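DNA-3-methyladenine glycosidase (PDB 2H56) belongs to the HhH-GPD superfamily of base excision DNA repair proteins and has a mainly helical fold with a helix-hairpin-helix motif. Local coordinates at residues G160-L165 against E202-L207; V170-G175 against Y208-A213; S57-Q62 against E109-V114. All coordinates share one frame; numbering follows the deposited sequence.

Contact 1 of 3, residues G160-L165 against E202-L207; sequences GRLDVL and ETVACL
The second helix of the helix-hairpin-helix motif, 148-157, runs out into a loop, and residues 160-165 of that loop close over the first turn of helix 202-219. The tight part of this contact gathers round one buried residue, Thr203, whose hydroxyl has two loop partners. Thr203 OG1, anti to the carbonyl carbon and beside the backbone N, gives its proton to a lone pair of Arg161 O, lying in the carbonyl plane at 2.8 Å. The same Thr203 OG1 accepts the backbone N-H of Val164, with 3.2 Å from Val164 N to the oxygen. A third bond runs beside these, from Thr203 N to Leu162 O, 2.8 Å long and with an N-H...O angle of 154°; here the donor stands above the carbonyl plane, 49° out of it, instead of on a lone pair. First-turn amides lack acceptors within their own helix, so the loop carbonyl supplies what the helix cannot. Apolar contacts flank these bonds: Leu165 CD1 meets Cys206 SG at 3.8 Å, and Leu162 CD2 lies more loosely against Val204 CG2, 4.3 Å away, close to Phe16 of strand 13-16.

Toward solvent the character changes. The CB bond of Asp163 points away from the helix overall, though CB still lies against Glu202 OE1, and Arg161 engages the carboxylate in a side-on salt bridge within the loop. Glu202, bent at chi2, keeps OE1 5.8 Å from Asp163 OD2; the arginine charge would be expected to ease the repulsion between the two acids. Both Asp163 oxygens use their syn lone pairs, Arg161 NE meeting Asp163 OD1 and Arg161 NH2 meeting Asp163 OD2, each at 3.0 Å.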
loop_
_atom_site.group_PDB
_atom_site.type_symbol
_atom_site.label_atom_id
_atom_site.label_comp_id
_atom_site.label_asym_id
_atom_site.label_seq_id
_atom_site.Cartn_x
_atom_site.Cartn_y
_atom_site.Cartn_z
ATOM N N GLY A 160 3.517 -0.858 8.001
ATOM C CA GLY A 160 4.820 -1.497 7.731
ATOM C C GLY A 160 4.866 -3.023 7.846
ATOM O O GLY A 160 5.915 -3.603 8.204
ATOM N N ARG A 161 3.739 -3.666 7.514
ATOM C CA ARG A 161 3.610 -5.127 7.593
ATOM C C ARG A 161 4.217 -5.785 6.372
ATOM O O ARG A 161 3.893 -5.434 5.274
ATOM C CB ARG A 161 2.142 -5.516 7.704
ATOM C CG ARG A 161 1.557 -5.238 9.050
ATOM C CD ARG A 161 2.005 -6.294 10.048
ATOM N NE ARG A 161 1.484 -7.603 9.650
ATOM C CZ ARG A 161 0.335 -8.132 10.075
ATOM N NH1 ARG A 161 -0.433 -7.506 10.965
ATOM N NH2 ARG A 161 -0.035 -9.319 9.616
ATOM N N LEU A 162 5.094 -6.754 6.565
ATOM C CA LEU A 162 5.850 -7.315 5.438
ATOM C C LEU A 162 5.204 -8.568 4.792
ATOM O O LEU A 162 5.721 -9.099 3.809
ATOM C CB LEU A 162 7.285 -7.608 5.894
ATOM C CG LEU A 162 8.057 -6.382 6.413
ATOM C CD1 LEU A 162 9.483 -6.707 6.669
ATOM C CD2 LEU A 162 7.979 -5.226 5.404
ATOM N N ASP A 163 4.060 -9.005 5.308
ATOM C CA ASP A 163 3.427 -10.270 4.888
ATOM C C ASP A 163 2.085 -10.062 4.122
ATOM O O ASP A 163 1.074 -10.715 4.393
ATOM C CB ASP A 163 3.199 -11.128 6.125
ATOM C CG ASP A 163 2.280 -10.453 7.170
ATOM O OD1 ASP A 163 2.101 -9.210 7.175
ATOM O OD2 ASP A 163 1.723 -11.199 7.992
ATOM N N VAL A 164 2.117 -9.147 3.164
ATOM C CA VAL A 164 0.951 -8.704 2.416
ATOM C C VAL A 164 1.244 -8.909 0.919
ATOM O O VAL A 164 2.320 -8.591 0.441
ATOM C CB VAL A 164 0.709 -7.196 2.706
ATOM C CG1 VAL A 164 -0.488 -6.638 1.903
ATOM C CG2 VAL A 164 0.535 -6.943 4.228
ATOM N N LEU A 165 0.300 -9.462 0.187
ATOM C CA LEU A 165 0.418 -9.614 -1.252
ATOM C C LEU A 165 -0.894 -9.122 -1.907
ATOM O O LEU A 165 -1.903 -9.835 -1.864
ATOM C CB LEU A 165 0.636 -11.085 -1.541
ATOM C CG LEU A 165 0.826 -11.599 -2.969
ATOM C CD1 LEU A 165 2.193 -11.227 -3.543
ATOM C CD2 LEU A 165 0.661 -13.125 -2.959
ATOM N N GLU A 202 6.159 -11.258 1.733
ATOM C CA GLU A 202 5.547 -10.910 0.468
ATOM C C GLU A 202 5.603 -9.421 0.108
ATOM O O GLU A 202 5.781 -9.064 -1.060
ATOM C CB GLU A 202 4.079 -11.396 0.443
ATOM C CG GLU A 202 3.901 -12.952 0.454
ATOM C CD GLU A 202 3.718 -13.548 1.869
ATOM O OE1 GLU A 202 3.916 -12.832 2.877
ATOM O OE2 GLU A 202 3.347 -14.743 1.970
ATOM N N THR A 203 5.430 -8.547 1.095
ATOM C CA THR A 203 5.474 -7.128 0.825
ATOM C C THR A 203 6.808 -6.756 0.192
ATOM O O THR A 203 6.840 -5.914 -0.713
ATOM C CB THR A 203 5.273 -6.278 2.100
ATOM O OG1 THR A 203 4.038 -6.617 2.757
ATOM C CG2 THR A 203 5.240 -4.800 1.756
ATOM N N VAL A 204 7.906 -7.377 0.640
ATOM C CA VAL A 204 9.218 -7.030 0.089
ATOM C C VAL A 204 9.303 -7.396 -1.424
ATOM O O VAL A 204 9.756 -6.589 -2.255
ATOM C CB VAL A 204 10.386 -7.659 0.890
ATOM C CG1 VAL A 204 11.701 -7.247 0.279
ATOM C CG2 VAL A 204 10.360 -7.239 2.394
ATOM N N ALA A 205 8.828 -8.584 -1.791
ATOM C CA ALA A 205 8.687 -8.958 -3.215
ATOM C C ALA A 205 7.888 -7.925 -3.973
ATOM O O ALA A 205 8.221 -7.544 -5.087
ATOM C CB ALA A 205 8.004 -10.304 -3.347
ATOM N N CYS A 206 6.801 -7.477 -3.368
ATOM C CA CYS A 206 5.907 -6.551 -4.039
ATOM C C CYS A 206 6.594 -5.240 -4.369
ATOM O O CYS A 206 6.312 -4.631 -5.395
ATOM C CB CYS A 206 4.658 -6.302 -3.191
ATOM S SG CYS A 206 3.534 -7.724 -3.132
ATOM N N LEU A 207 7.485 -4.794 -3.492
ATOM C CA LEU A 207 8.277 -3.624 -3.787
ATOM C C LEU A 207 9.095 -3.869 -5.074
ATOM O O LEU A 207 9.195 -2.997 -5.928
ATOM C CB LEU A 207 9.201 -3.295 -2.618
ATOM C CG LEU A 207 8.520 -2.907 -1.310
ATOM C CD1 LEU A 207 9.561 -2.719 -0.207
ATOM C CD2 LEU A 207 7.698 -1.666 -1.523
#

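Contact 2 of 3, residues V170-G175 against Y208-A213; sequences VGLQRG and YLWKAA
Two helices cross at 74° where segment 170-175, the start of helix 170-180, passes helix 202-219, the short axes coming within 7.4 Å. Gly171 makes the first contact: Gly171 O lies 3.5 Å from Ala213 CB, and its CA sits obliquely by the indole of Trp210, which can lie this close because glycine has no CB. At Leu172, CG is anti to the carbonyl carbon, so that the end of the side chain reaches the other helix. Leu172 CD2 then stands over the six-membered ring of Trp210, 3.9 Å from its centroid and 14° off the normal, a CH-pi contact made face on. Leu172 CD2 also touches Leu209 CB at 3.6 Å, the two leucines crossing at about a right angle. The indole N-H is held by Asp169 OD2, which also accepts the N-H of Leu172, consistent with a fixed ring rotation. Arg174 extends from CG to NE along Ala213 and places Arg174 NE on an in-plane lone pair of Ala213 O, at 3.0 Å and 153°. Gly175, last in line, lets its CA come near Leu209 O; Gly175 CA is 4.3 Å from Ala213 CA, and the small Ala213 sits by both glycines. The crossing is thus held by packing of leucine side chains, the indole face and the glycine-alanine backbones, while between the two segments the directional bonding comes from Arg174 on the solvent side.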
loop_
_atom_site.group_PDB
_atom_site.type_symbol
_atom_site.label_atom_id
_atom_site.label_comp_id
_atom_site.label_asym_id
_atom_site.label_seq_id
_atom_site.Cartn_x
_atom_site.Cartn_y
_atom_site.Cartn_z
ATOM N N VAL A 170 -2.977 -3.867 -10.097
ATOM C CA VAL A 170 -2.583 -3.835 -11.502
ATOM C C VAL A 170 -1.079 -3.582 -11.688
ATOM O O VAL A 170 -0.493 -3.950 -12.712
ATOM C CB VAL A 170 -3.368 -2.729 -12.225
ATOM C CG1 VAL A 170 -2.803 -2.488 -13.614
ATOM C CG2 VAL A 170 -4.839 -3.098 -12.264
ATOM N N GLY A 171 -0.460 -2.943 -10.702
ATOM C CA GLY A 171 0.970 -2.674 -10.747
ATOM C C GLY A 171 1.719 -3.947 -10.537
ATOM O O GLY A 171 2.513 -4.357 -11.380
ATOM N N LEU A 172 1.437 -4.603 -9.423
ATOM C CA LEU A 172 2.027 -5.896 -9.136
ATOM C C LEU A 172 1.765 -6.876 -10.276
ATOM O O LEU A 172 2.639 -7.647 -10.630
ATOM C CB LEU A 172 1.509 -6.432 -7.798
ATOM C CG LEU A 172 1.910 -5.556 -6.592
ATOM C CD1 LEU A 172 1.094 -5.911 -5.376
ATOM C CD2 LEU A 172 3.401 -5.688 -6.300
ATOM N N GLN A 173 0.576 -6.832 -10.862
ATOM C CA GLN A 173 0.250 -7.714 -11.991
ATOM C C GLN A 173 1.133 -7.459 -13.210
ATOM O O GLN A 173 1.644 -8.391 -13.841
ATOM C CB GLN A 173 -1.224 -7.589 -12.378
ATOM C CG GLN A 173 -2.147 -8.359 -11.469
ATOM C CD GLN A 173 -3.625 -8.150 -11.761
ATOM O OE1 GLN A 173 -4.013 -7.677 -12.830
ATOM N NE2 GLN A 173 -4.461 -8.506 -10.792
ATOM N N ARG A 174 1.313 -6.192 -13.543
ATOM C CA ARG A 174 2.223 -5.826 -14.618
ATOM C C ARG A 174 3.639 -6.346 -14.346
ATOM O O ARG A 174 4.299 -6.824 -15.256
ATOM C CB ARG A 174 2.249 -4.318 -14.793
ATOM C CG ARG A 174 3.232 -3.800 -15.833
ATOM C CD ARG A 174 2.883 -2.363 -16.233
ATOM N NE ARG A 174 4.035 -1.622 -16.745
ATOM C CZ ARG A 174 4.377 -1.534 -18.034
ATOM N NH1 ARG A 174 3.658 -2.128 -18.984
ATOM N NH2 ARG A 174 5.441 -0.822 -18.386
ATOM N N GLY A 175 4.105 -6.250 -13.104
ATOM C CA GLY A 175 5.454 -6.692 -12.777
ATOM C C GLY A 175 5.565 -8.204 -12.870
ATOM O O GLY A 175 6.569 -8.731 -13.332
ATOM N N TYR A 208 9.659 -5.053 -5.238
ATOM C CA TYR A 208 10.445 -5.335 -6.448
ATOM C C TYR A 208 9.557 -5.483 -7.667
ATOM O O TYR A 208 9.922 -5.079 -8.775
ATOM C CB TYR A 208 11.316 -6.571 -6.260
ATOM C CG TYR A 208 12.527 -6.282 -5.406
ATOM C CD1 TYR A 208 13.602 -5.568 -5.931
ATOM C CD2 TYR A 208 12.594 -6.694 -4.080
ATOM C CE1 TYR A 208 14.700 -5.281 -5.189
ATOM C CE2 TYR A 208 13.720 -6.404 -3.304
ATOM C CZ TYR A 208 14.763 -5.695 -3.874
ATOM O OH TYR A 208 15.863 -5.387 -3.138
ATOM N N LEU A 209 8.375 -6.047 -7.471
ATOM C CA LEU A 209 7.448 -6.159 -8.576
ATOM C C LEU A 209 7.120 -4.764 -9.082
ATOM O O LEU A 209 7.139 -4.508 -10.305
ATOM C CB LEU A 209 6.193 -6.952 -8.174
ATOM C CG LEU A 209 6.387 -8.480 -8.012
ATOM C CD1 LEU A 209 5.065 -9.222 -7.971
ATOM C CD2 LEU A 209 7.193 -9.038 -9.150
ATOM N N TRP A 210 6.851 -3.849 -8.146
ATOM C CA TRP A 210 6.539 -2.470 -8.520
ATOM C C TRP A 210 7.684 -1.830 -9.278
ATOM O O TRP A 210 7.462 -1.088 -10.237
ATOM C CB TRP A 210 6.183 -1.621 -7.308
ATOM C CG TRP A 210 4.764 -1.679 -6.994
ATOM C CD1 TRP A 210 3.749 -1.530 -7.863
ATOM C CD2 TRP A 210 4.171 -1.919 -5.722
ATOM N NE1 TRP A 210 2.553 -1.673 -7.229
ATOM C CE2 TRP A 210 2.782 -1.911 -5.906
ATOM C CE3 TRP A 210 4.679 -2.154 -4.444
ATOM C CZ2 TRP A 210 1.883 -2.105 -4.856
ATOM C CZ3 TRP A 210 3.796 -2.367 -3.401
ATOM C CH2 TRP A 210 2.409 -2.328 -3.610
ATOM N N LYS A 211 8.903 -2.130 -8.838
ATOM C CA LYS A 211 10.104 -1.615 -9.475
ATOM C C LYS A 211 10.177 -2.162 -10.912
ATOM O O LYS A 211 10.393 -1.405 -11.878
ATOM C CB LYS A 211 11.324 -1.998 -8.653
ATOM C CG LYS A 211 12.344 -0.898 -8.529
ATOM C CD LYS A 211 13.285 -1.146 -7.358
ATOM C CE LYS A 211 14.452 -0.168 -7.360
ATOM N NZ LYS A 211 14.055 1.193 -6.899
ATOM N N ALA A 212 9.913 -3.458 -11.060
ATOM C CA ALA A 212 9.847 -4.087 -12.386
ATOM C C ALA A 212 8.776 -3.457 -13.274
ATOM O O ALA A 212 9.014 -3.245 -14.461
ATOM C CB ALA A 212 9.608 -5.577 -12.247
ATOM N N ALA A 213 7.607 -3.164 -12.704
ATOM C CA ALA A 213 6.514 -2.551 -13.478
ATOM C C ALA A 213 6.834 -1.150 -14.008
ATOM O O ALA A 213 6.386 -0.801 -15.100
ATOM C CB ALA A 213 5.224 -2.517 -12.660
#

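Contact 3 of 3, residues S57-Q62 against E109-V114; sequences SSIVEQ and EYIRHV
Helices 51-61 and 105-119 run nearly antiparallel here, their short axes 167° apart in direction and 9.8 Å apart at the closest, so that side chains rather than backbones do the touching. Ile59 carries most of the contact. The CG2 branch, anti to the backbone N, enters between two residues of the facing helix, and Ile59 CG2 lies 3.9 Å from both Tyr110 CB and Ile111 CG1. The other branch ends in Ile59 CD1, which meets Val114 CG2 tip to tip at 3.5 Å. A looser touch is added by Val60 CG2, 4.3 Å from Ile111 CD1. This buried seam belongs to the helical lobe of the HhH-GPD fold that lies next to the hairpin: Ile143, at the start of the hairpin loop, packs on Val114. Toward Gln62 polar groups appear. Gln62, extended beyond CG, brings Gln62 OE1 up to the edge of the Tyr110 ring, near its plane and 3.7 Å from Tyr110 CE2. The amide and ring planes stand 76° apart, and the amide's other end, NE2, bonds weakly to Gly145 O of the hairpin. Lys107, one turn before Tyr110, reaches back with its NZ to hydrogen-bond the backbone carbonyls of Val60 and Gln62.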
loop_
_atom_site.group_PDB
_atom_site.type_symbol
_atom_site.label_atom_id
_atom_site.label_comp_id
_atom_site.label_asym_id
_atom_site.label_seq_id
_atom_site.Cartn_x
_atom_site.Cartn_y
_atom_site.Cartn_z
ATOM N N SER A 57 -6.051 10.346 4.979
ATOM C CA SER A 57 -5.300 10.644 3.780
ATOM C C SER A 57 -5.561 9.631 2.650
ATOM O O SER A 57 -5.695 10.012 1.504
ATOM C CB SER A 57 -3.811 10.658 4.103
ATOM O OG SER A 57 -3.084 11.280 3.050
ATOM N N SER A 58 -5.644 8.347 2.960
ATOM C CA SER A 58 -5.947 7.367 1.932
ATOM C C SER A 58 -7.313 7.595 1.320
ATOM O O SER A 58 -7.470 7.461 0.102
ATOM C CB SER A 58 -5.876 5.948 2.486
ATOM O OG SER A 58 -4.565 5.682 2.983
ATOM N N ILE A 59 -8.300 7.930 2.142
ATOM C CA ILE A 59 -9.638 8.263 1.606
ATOM C C ILE A 59 -9.594 9.537 0.738
ATOM O O ILE A 59 -10.174 9.560 -0.338
ATOM C CB ILE A 59 -10.665 8.369 2.745
ATOM C CG1 ILE A 59 -10.955 6.957 3.292
ATOM C CG2 ILE A 59 -11.930 9.044 2.291
ATOM C CD1 ILE A 59 -11.172 6.945 4.754
ATOM N N VAL A 60 -8.844 10.560 1.160
ATOM C CA VAL A 60 -8.787 11.797 0.402
ATOM C C VAL A 60 -8.179 11.588 -0.963
ATOM O O VAL A 60 -8.587 12.220 -1.927
ATOM C CB VAL A 60 -8.091 12.912 1.176
ATOM C CG1 VAL A 60 -7.847 14.154 0.281
ATOM C CG2 VAL A 60 -8.960 13.291 2.353
ATOM N N GLU A 61 -7.260 10.653 -1.054
ATOM C CA GLU A 61 -6.574 10.373 -2.322
ATOM C C GLU A 61 -7.434 9.707 -3.380
ATOM O O GLU A 61 -7.210 9.900 -4.561
ATOM C CB GLU A 61 -5.329 9.503 -2.088
ATOM C CG GLU A 61 -4.195 10.254 -1.415
ATOM C CD GLU A 61 -3.159 9.348 -0.762
ATOM O OE1 GLU A 61 -3.080 8.138 -1.127
ATOM O OE2 GLU A 61 -2.423 9.865 0.120
ATOM N N GLN A 62 -8.392 8.889 -2.994
ATOM C CA GLN A 62 -9.172 8.169 -4.013
ATOM C C GLN A 62 -9.600 9.037 -5.201
ATOM O O GLN A 62 -10.190 10.102 -5.005
ATOM C CB GLN A 62 -10.429 7.557 -3.414
ATOM C CG GLN A 62 -10.173 6.457 -2.364
ATOM C CD GLN A 62 -11.392 6.187 -1.524
ATOM O OE1 GLN A 62 -12.351 6.971 -1.528
ATOM N NE2 GLN A 62 -11.373 5.076 -0.793
ATOM N N GLU A 109 -18.477 10.680 4.306
ATOM C CA GLU A 109 -19.054 9.524 4.954
ATOM C C GLU A 109 -17.950 8.502 5.329
ATOM O O GLU A 109 -17.945 7.962 6.445
ATOM C CB GLU A 109 -20.123 8.894 4.067
ATOM C CG GLU A 109 -20.722 7.557 4.613
ATOM C CD GLU A 109 -21.884 6.939 3.751
ATOM O OE1 GLU A 109 -22.232 7.510 2.681
ATOM O OE2 GLU A 109 -22.443 5.882 4.164
ATOM N N TYR A 110 -17.000 8.247 4.430
ATOM C CA TYR A 110 -15.954 7.300 4.758
ATOM C C TYR A 110 -15.103 7.783 5.927
ATOM O O TYR A 110 -14.792 7.020 6.823
ATOM C CB TYR A 110 -15.041 7.006 3.559
ATOM C CG TYR A 110 -15.746 6.602 2.283
ATOM C CD1 TYR A 110 -16.982 5.944 2.300
ATOM C CD2 TYR A 110 -15.160 6.883 1.042
ATOM C CE1 TYR A 110 -17.612 5.575 1.110
ATOM C CE2 TYR A 110 -15.785 6.517 -0.156
ATOM C CZ TYR A 110 -17.002 5.879 -0.117
ATOM O OH TYR A 110 -17.584 5.557 -1.311
ATOM N N ILE A 111 -14.726 9.046 5.915
ATOM C CA ILE A 111 -13.902 9.604 6.990
ATOM C C ILE A 111 -14.635 9.519 8.345
ATOM O O ILE A 111 -14.076 9.080 9.365
ATOM C CB ILE A 111 -13.490 11.075 6.677
ATOM C CG1 ILE A 111 -12.467 11.073 5.532
ATOM C CG2 ILE A 111 -12.899 11.779 7.931
ATOM C CD1 ILE A 111 -12.415 12.352 4.701
ATOM N N ARG A 112 -15.894 9.911 8.346
ATOM C CA ARG A 112 -16.707 9.755 9.545
ATOM C C ARG A 112 -16.734 8.310 10.022
ATOM O O ARG A 112 -16.656 8.062 11.231
ATOM C CB ARG A 112 -18.152 10.194 9.310
ATOM C CG ARG A 112 -18.351 11.637 9.085
ATOM C CD ARG A 112 -17.708 12.522 10.131
ATOM N NE ARG A 112 -17.959 13.915 9.790
ATOM C CZ ARG A 112 -17.418 14.965 10.396
ATOM N NH1 ARG A 112 -16.563 14.799 11.414
ATOM N NH2 ARG A 112 -17.737 16.195 9.973
ATOM N N HIS A 113 -16.839 7.371 9.095
ATOM C CA HIS A 113 -16.917 5.990 9.487
ATOM C C HIS A 113 -15.574 5.559 10.084
ATOM O O HIS A 113 -15.550 4.770 11.028
ATOM C CB HIS A 113 -17.350 5.115 8.308
ATOM C CG HIS A 113 -18.047 3.855 8.707
ATOM N ND1 HIS A 113 -17.646 2.609 8.260
ATOM C CD2 HIS A 113 -19.120 3.642 9.504
ATOM C CE1 HIS A 113 -18.444 1.681 8.764
ATOM N NE2 HIS A 113 -19.337 2.281 9.537
ATOM N N VAL A 114 -14.460 6.092 9.582
ATOM C CA VAL A 114 -13.152 5.786 10.169
ATOM C C VAL A 114 -13.102 6.303 11.606
ATOM O O VAL A 114 -12.659 5.607 12.529
ATOM C CB VAL A 114 -12.017 6.427 9.371
ATOM C CG1 VAL A 114 -10.678 6.384 10.151
ATOM C CG2 VAL A 114 -11.902 5.769 7.999
#

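Contacts 1 and 2 share helix 202-219 and touch each other through Cys206 O and Leu172 CD2, their centres 13 Å apart. Contact 3 lies on the opposite side of the chain's centre from contact 2, with about 12 Å between their nearest atoms, and uses two other helices. Burial does not follow distance from the centre: contact 3 is the farthest out of the three yet the most thoroughly buried, and its meeting surfaces are mainly aliphatic. Contacts 1 and 2 are partly buried and mix apolar packing with hydrogen bonds, buried round a threonine in the loop-to-helix junction and on the solvent side in the helix crossing.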